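Long-range contacts in transcriptional regulator, MarR/EmrR family (Clostridium acetobutylicum, PDB 3JW4), which probably binds DNA through a winged helix-turn-helix domain and regulates transcription, as other members of the MarR family do: residues E52-G57 with N100-P105; K84-R89 with L104-A109. All coordinates share one frame; numbering follows the deposited sequence.

Contact 1: residues E52-G57 with N100-P105. With GOL (glycerol), chain E.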
loop_
_atom_site.group_PDB
_atom_site.type_symbol
_atom_site.label_atom_id
_atom_site.label_comp_id
_atom_site.label_asym_id
_atom_site.label_seq_id
_atom_site.Cartn_x
_atom_site.Cartn_y
_atom_site.Cartn_z
ATOM N N GLU B 52 -7.807 -20.609 -9.294
ATOM C CA GLU B 52 -9.184 -20.612 -8.780
ATOM C C GLU B 52 -10.260 -20.515 -9.864
ATOM O O GLU B 52 -11.309 -21.067 -9.700
ATOM C CB GLU B 52 -9.386 -19.448 -7.816
ATOM C CG GLU B 52 -8.620 -19.598 -6.548
ATOM C CD GLU B 52 -9.475 -19.970 -5.335
ATOM O OE1 GLU B 52 -9.086 -19.536 -4.221
ATOM O OE2 GLU B 52 -10.509 -20.688 -5.486
ATOM N N ASN B 53 -9.981 -19.824 -10.970
ATOM C CA ASN B 53 -11.003 -19.488 -11.946
ATOM C C ASN B 53 -10.808 -20.108 -13.310
ATOM O O ASN B 53 -11.618 -19.869 -14.199
ATOM C CB ASN B 53 -11.088 -17.971 -12.089
ATOM C CG ASN B 53 -11.473 -17.292 -10.792
ATOM O OD1 ASN B 53 -12.634 -17.323 -10.395
ATOM N ND2 ASN B 53 -10.502 -16.679 -10.122
ATOM N N GLN B 54 -9.762 -20.917 -13.487
ATOM C CA GLN B 54 -9.416 -21.443 -14.809
ATOM C C GLN B 54 -10.534 -22.271 -15.470
ATOM O O GLN B 54 -10.638 -22.295 -16.698
ATOM C CB GLN B 54 -8.102 -22.254 -14.781
ATOM C CG GLN B 54 -8.105 -23.496 -13.904
ATOM C CD GLN B 54 -6.734 -24.151 -13.731
ATOM O OE1 GLN B 54 -5.721 -23.598 -14.083
ATOM N NE2 GLN B 54 -6.715 -25.333 -13.140
ATOM N N GLU B 55 -11.348 -22.960 -14.683
ATOM C CA GLU B 55 -12.427 -23.799 -15.253
ATOM C C GLU B 55 -13.596 -22.966 -15.785
ATOM O O GLU B 55 -14.439 -23.473 -16.544
ATOM C CB GLU B 55 -12.914 -24.841 -14.248
ATOM C CG GLU B 55 -11.952 -26.009 -14.118
ATOM C CD GLU B 55 -12.472 -27.125 -13.232
ATOM O OE1 GLU B 55 -13.705 -27.210 -12.983
ATOM O OE2 GLU B 55 -11.636 -27.924 -12.785
ATOM N N SER B 56 -13.638 -21.699 -15.372
ATOM C CA SER B 56 -14.552 -20.680 -15.913
ATOM C C SER B 56 -14.115 -20.102 -17.257
ATOM O O SER B 56 -14.936 -19.492 -17.984
ATOM C CB SER B 56 -14.595 -19.478 -14.976
ATOM O OG SER B 56 -15.358 -19.796 -13.849
ATOM N N GLY B 57 -12.826 -20.232 -17.565
ATOM C CA GLY B 57 -12.261 -19.728 -18.798
ATOM C C GLY B 57 -11.657 -18.359 -18.544
ATOM O O GLY B 57 -12.380 -17.396 -18.411
ATOM N N ASN B 100 -7.377 -19.894 -23.468
ATOM C CA ASN B 100 -7.655 -19.830 -22.024
ATOM C C ASN B 100 -6.360 -20.129 -21.273
ATOM O O ASN B 100 -5.571 -20.982 -21.701
ATOM C CB ASN B 100 -8.713 -20.864 -21.612
ATOM C CG ASN B 100 -10.161 -20.475 -22.004
ATOM O OD1 ASN B 100 -10.942 -21.341 -22.279
ATOM N ND2 ASN B 100 -10.502 -19.195 -21.995
ATOM N N ILE B 101 -6.182 -19.493 -20.123
ATOM C CA ILE B 101 -4.974 -19.623 -19.336
ATOM C C ILE B 101 -5.232 -20.645 -18.202
ATOM O O ILE B 101 -6.277 -20.575 -17.501
ATOM C CB ILE B 101 -4.544 -18.227 -18.788
ATOM C CG1 ILE B 101 -4.348 -17.235 -19.957
ATOM C CG2 ILE B 101 -3.301 -18.339 -17.931
ATOM C CD1 ILE B 101 -4.282 -15.798 -19.543
ATOM N N TYR B 102 -4.339 -21.621 -18.070
ATOM C CA TYR B 102 -4.427 -22.614 -17.010
ATOM C C TYR B 102 -3.117 -22.721 -16.257
ATOM O O TYR B 102 -2.081 -22.437 -16.800
ATOM C CB TYR B 102 -4.761 -23.977 -17.586
ATOM C CG TYR B 102 -6.128 -24.048 -18.198
ATOM C CD1 TYR B 102 -6.332 -23.640 -19.508
ATOM C CD2 TYR B 102 -7.210 -24.509 -17.477
ATOM C CE1 TYR B 102 -7.586 -23.712 -20.090
ATOM C CE2 TYR B 102 -8.489 -24.562 -18.055
ATOM C CZ TYR B 102 -8.650 -24.161 -19.362
ATOM O OH TYR B 102 -9.875 -24.208 -19.975
ATOM N N VAL B 103 -3.184 -23.116 -14.998
ATOM C CA VAL B 103 -2.000 -23.424 -14.233
ATOM C C VAL B 103 -1.521 -24.835 -14.607
ATOM O O VAL B 103 -2.289 -25.746 -14.871
ATOM C CB VAL B 103 -2.286 -23.255 -12.740
ATOM C CG1 VAL B 103 -1.106 -23.526 -11.930
ATOM C CG2 VAL B 103 -2.693 -21.771 -12.487
ATOM N N LEU B 104 -0.227 -24.994 -14.741
ATOM C CA LEU B 104 0.315 -26.344 -14.924
ATOM C C LEU B 104 0.597 -26.947 -13.530
ATOM O O LEU B 104 0.639 -26.205 -12.567
ATOM C CB LEU B 104 1.591 -26.225 -15.750
ATOM C CG LEU B 104 1.406 -25.960 -17.236
ATOM C CD1 LEU B 104 2.747 -25.492 -17.907
ATOM C CD2 LEU B 104 0.868 -27.215 -17.917
ATOM N N PRO B 105 0.863 -28.276 -13.420
ATOM C CA PRO B 105 1.155 -28.818 -12.083
ATOM C C PRO B 105 2.287 -28.145 -11.288
ATOM O O PRO B 105 2.140 -27.902 -10.069
ATOM C CB PRO B 105 1.460 -30.296 -12.359
ATOM C CG PRO B 105 0.585 -30.615 -13.567
ATOM C CD PRO B 105 0.534 -29.339 -14.383
HETATM C C1 GOL E . -2.459 -29.457 -11.809
HETATM O O1 GOL E . -1.966 -30.305 -10.787
HETATM C C2 GOL E . -3.764 -28.810 -11.364
HETATM O O2 GOL E . -3.808 -28.722 -9.941
HETATM C C3 GOL E . -3.909 -27.424 -12.021
HETATM O O3 GOL E . -4.340 -27.483 -13.368
HETATM O O HOH W 1 -8.923 -20.582 -18.313
#
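Asn-100, at the start of strand 100-103, leans with its side-chain amide against the backbone of Gly-57: ND2 lies 3.7 Å from Gly-57 CA, a van der Waals contact in the turn that follows helix 41-53. Ile-101 takes part through its carbonyl. A water donates to Ile-101 O and also to Gln-54 O, so it links the two carbonyls, next to the backbone bond between Ile-101 and Ile-58. The side chain of Ile-101 packs on Ile-50 of the helix and Ile-87 of the neighbouring strand. Tyr-102 comes next, and its ring meets Gln-54 obliquely, the amide and ring planes 48° apart. Ring atom CD2 of Tyr-102 is 3.6 Å from Gln-54 CB, while CE2 approaches Gln-54 O at 3.4 Å; the bridging water sits over one face of the ring, toward its rim, and Arg-90 makes a cation-pi contact with the same ring. At Val-103 the backbone N-H donates to Gln-54 OE1 over 2.7 Å, nearly straight at 168°. Gln-54 reaches it with CG lodged between its own backbone N and carbonyl carbon (chi1 62°) and the chain extended beyond. The other branch of the amide, NE2, donates to O3 of a glycerol at 3.2 Å, and the same hydroxyl donates to Val-103 O. The side chain of Val-103 packs on Ile-47, Ile-50 and Tyr-51 of helix 41-53, and Tyr-51 OH also bonds the glycerol. Gln-54 thus joins the segment 52-57 to the base of the wing by polar bonds: OE1 satisfies a strand N-H directly, whereas its link to Val-103 O runs through a glycerol that probably came from the crystallisation liquor.

Contact 2: residues K84-R89 with L104-A109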
loop_
_atom_site.group_PDB
_atom_site.type_symbol
_atom_site.label_atom_id
_atom_site.label_comp_id
_atom_site.label_asym_id
_atom_site.label_seq_id
_atom_site.Cartn_x
_atom_site.Cartn_y
_atom_site.Cartn_z
ATOM N N LYS B 84 8.644 -20.094 -17.257
ATOM C CA LYS B 84 9.113 -20.897 -16.148
ATOM C C LYS B 84 8.290 -22.193 -15.961
ATOM O O LYS B 84 8.589 -22.977 -15.077
ATOM C CB LYS B 84 9.139 -20.052 -14.858
ATOM C CG LYS B 84 10.273 -19.013 -14.780
ATOM C CD LYS B 84 10.131 -18.101 -13.547
ATOM C CE LYS B 84 11.353 -17.215 -13.335
ATOM N NZ LYS B 84 11.168 -16.001 -12.425
ATOM N N GLY B 85 7.264 -22.405 -16.770
ATOM C CA GLY B 85 6.534 -23.659 -16.801
ATOM C C GLY B 85 5.405 -23.720 -15.784
ATOM O O GLY B 85 4.976 -24.804 -15.428
ATOM N N TYR B 86 4.924 -22.566 -15.314
ATOM C CA TYR B 86 3.900 -22.516 -14.264
ATOM C C TYR B 86 2.489 -22.423 -14.827
ATOM O O TYR B 86 1.555 -22.824 -14.173
ATOM C CB TYR B 86 4.113 -21.329 -13.335
ATOM C CG TYR B 86 5.406 -21.327 -12.542
ATOM C CD1 TYR B 86 5.818 -22.433 -11.841
ATOM C CD2 TYR B 86 6.168 -20.170 -12.439
ATOM C CE1 TYR B 86 7.008 -22.411 -11.076
ATOM C CE2 TYR B 86 7.355 -20.121 -11.661
ATOM C CZ TYR B 86 7.761 -21.244 -10.997
ATOM O OH TYR B 86 8.881 -21.210 -10.237
ATOM N N ILE B 87 2.338 -21.825 -15.999
ATOM C CA ILE B 87 1.041 -21.676 -16.646
ATOM C C ILE B 87 1.191 -21.990 -18.118
ATOM O O ILE B 87 2.313 -21.975 -18.651
ATOM C CB ILE B 87 0.454 -20.268 -16.487
ATOM C CG1 ILE B 87 1.307 -19.216 -17.207
ATOM C CG2 ILE B 87 0.275 -19.867 -14.963
ATOM C CD1 ILE B 87 0.689 -17.813 -17.230
ATOM N N GLU B 88 0.069 -22.293 -18.763
ATOM C CA GLU B 88 0.012 -22.537 -20.205
ATOM C C GLU B 88 -1.255 -21.892 -20.752
ATOM O O GLU B 88 -2.179 -21.571 -20.002
ATOM C CB GLU B 88 -0.007 -24.029 -20.538
ATOM C CG GLU B 88 -1.197 -24.757 -19.961
ATOM C CD GLU B 88 -1.422 -26.180 -20.496
ATOM O OE1 GLU B 88 -0.605 -26.682 -21.310
ATOM O OE2 GLU B 88 -2.445 -26.788 -20.081
ATOM N N ARG B 89 -1.278 -21.724 -22.056
ATOM C CA ARG B 89 -2.432 -21.212 -22.754
ATOM C C ARG B 89 -2.942 -22.343 -23.605
ATOM O O ARG B 89 -2.200 -22.904 -24.381
ATOM C CB ARG B 89 -2.048 -20.014 -23.600
ATOM C CG ARG B 89 -1.574 -18.822 -22.745
ATOM C CD ARG B 89 -0.756 -17.822 -23.573
ATOM N NE ARG B 89 -0.941 -16.450 -23.080
ATOM C CZ ARG B 89 0.010 -15.653 -22.578
ATOM N NH1 ARG B 89 1.275 -16.048 -22.476
ATOM N NH2 ARG B 89 -0.313 -14.423 -22.176
ATOM N N LEU B 104 -0.227 -24.994 -14.741
ATOM C CA LEU B 104 0.315 -26.344 -14.924
ATOM C C LEU B 104 0.597 -26.947 -13.530
ATOM O O LEU B 104 0.639 -26.205 -12.567
ATOM C CB LEU B 104 1.591 -26.225 -15.750
ATOM C CG LEU B 104 1.406 -25.960 -17.236
ATOM C CD1 LEU B 104 2.747 -25.492 -17.907
ATOM C CD2 LEU B 104 0.868 -27.215 -17.917
ATOM N N PRO B 105 0.863 -28.276 -13.420
ATOM C CA PRO B 105 1.155 -28.818 -12.083
ATOM C C PRO B 105 2.287 -28.145 -11.288
ATOM O O PRO B 105 2.140 -27.902 -10.069
ATOM C CB PRO B 105 1.460 -30.296 -12.359
ATOM C CG PRO B 105 0.585 -30.615 -13.567
ATOM C CD PRO B 105 0.534 -29.339 -14.383
ATOM N N LYS B 106 3.377 -27.796 -11.940
ATOM C CA LYS B 106 4.418 -27.040 -11.255
ATOM C C LYS B 106 3.869 -25.709 -10.661
ATOM O O LYS B 106 4.262 -25.255 -9.581
ATOM C CB LYS B 106 5.537 -26.749 -12.244
ATOM C CG LYS B 106 6.762 -26.015 -11.698
ATOM C CD LYS B 106 7.757 -25.803 -12.860
ATOM C CE LYS B 106 8.973 -25.089 -12.461
ATOM N NZ LYS B 106 9.909 -25.003 -13.608
ATOM N N GLY B 107 2.951 -25.105 -11.374
ATOM C CA GLY B 107 2.325 -23.849 -10.923
ATOM C C GLY B 107 1.328 -24.085 -9.790
ATOM O O GLY B 107 1.267 -23.283 -8.854
ATOM N N ALA B 108 0.573 -25.191 -9.851
ATOM C CA ALA B 108 -0.319 -25.569 -8.738
ATOM C C ALA B 108 0.485 -25.797 -7.441
ATOM O O ALA B 108 0.091 -25.319 -6.378
ATOM C CB ALA B 108 -1.214 -26.809 -9.113
ATOM N N ALA B 109 1.621 -26.490 -7.525
ATOM C CA ALA B 109 2.522 -26.654 -6.367
ATOM C C ALA B 109 3.000 -25.288 -5.836
ATOM O O ALA B 109 2.994 -25.053 -4.628
ATOM C CB ALA B 109 3.738 -27.571 -6.721
#
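The wing of a winged helix-turn-helix domain meets the next long helix here, where Leu-104, the N-cap residue of helix 105-126, and Lys-106 in its first turn lie against the chain leaving helix 74-83. Leu-104 N donates to Tyr-86 O at 2.9 Å, the N-H standing above the carbonyl plane, 45° out of it. The same oxygen faces Gly-107 CA at 3.5 Å in a CA-H...O contact. Gly-107 lets the helix come this close, because a CB at its position would run into Tyr-86 O. The isobutyl group of Leu-104 divides its two methyls: CD1 lies 3.4 Å from Gly-85 O and also near Ile-87 O, while CD2 rests 3.6 Å from Glu-88 CD. The Glu-88 and Leu-104 side chains cross at about a right angle, and the carboxylate of Glu-88 turns its OE2 to a salt bridge with Arg-90. Lys-106 stretches out fully, CG anti to its backbone N (chi1 -177°), and its aliphatic chain runs past the Tyr-86 ring obliquely, with CE 3.6 Å from CE1 of Tyr-86. Its NZ then donates to Lys-84 O over 2.8 Å, approaching nearly along the C=O axis. That carbonyl also stands above the centre of the Tyr-86 ring, 4.2 Å from its plane. Gly-85, with positive phi, closes helix 74-83 in a Schellman motif; the ammonium group bonds a carbonyl close to the C-terminal end of that helix, a place where the helix dipole would probably favour a positive charge. A helix that starts straight after the second strand and sets its first turn on the link between helix 74-83 and the wing is the join expected in a MarR-type winged helix-turn-helix domain.

From the N terminus, the chain passes through the end of helix 41-53 and the turn after it, residues 52-57, the first half of contact 1, then through helices 60-64 and 74-83 to the first half of contact 2 at 84-89. The hairpin follows, and its return strand 100-103 closes contact 1 over 42 intervening residues. The start of helix 105-126 then closes contact 2 over 14, and Leu-104 and Pro-105 belong to both. The loops therefore overlap, the second beginning inside the first and ending just beyond it. Strand 100-103 joins them: antiparallel to strand 87-90, it sets Ile-101 and Val-103 on helix 41-53 and leads through Leu-104 into helix 105-126.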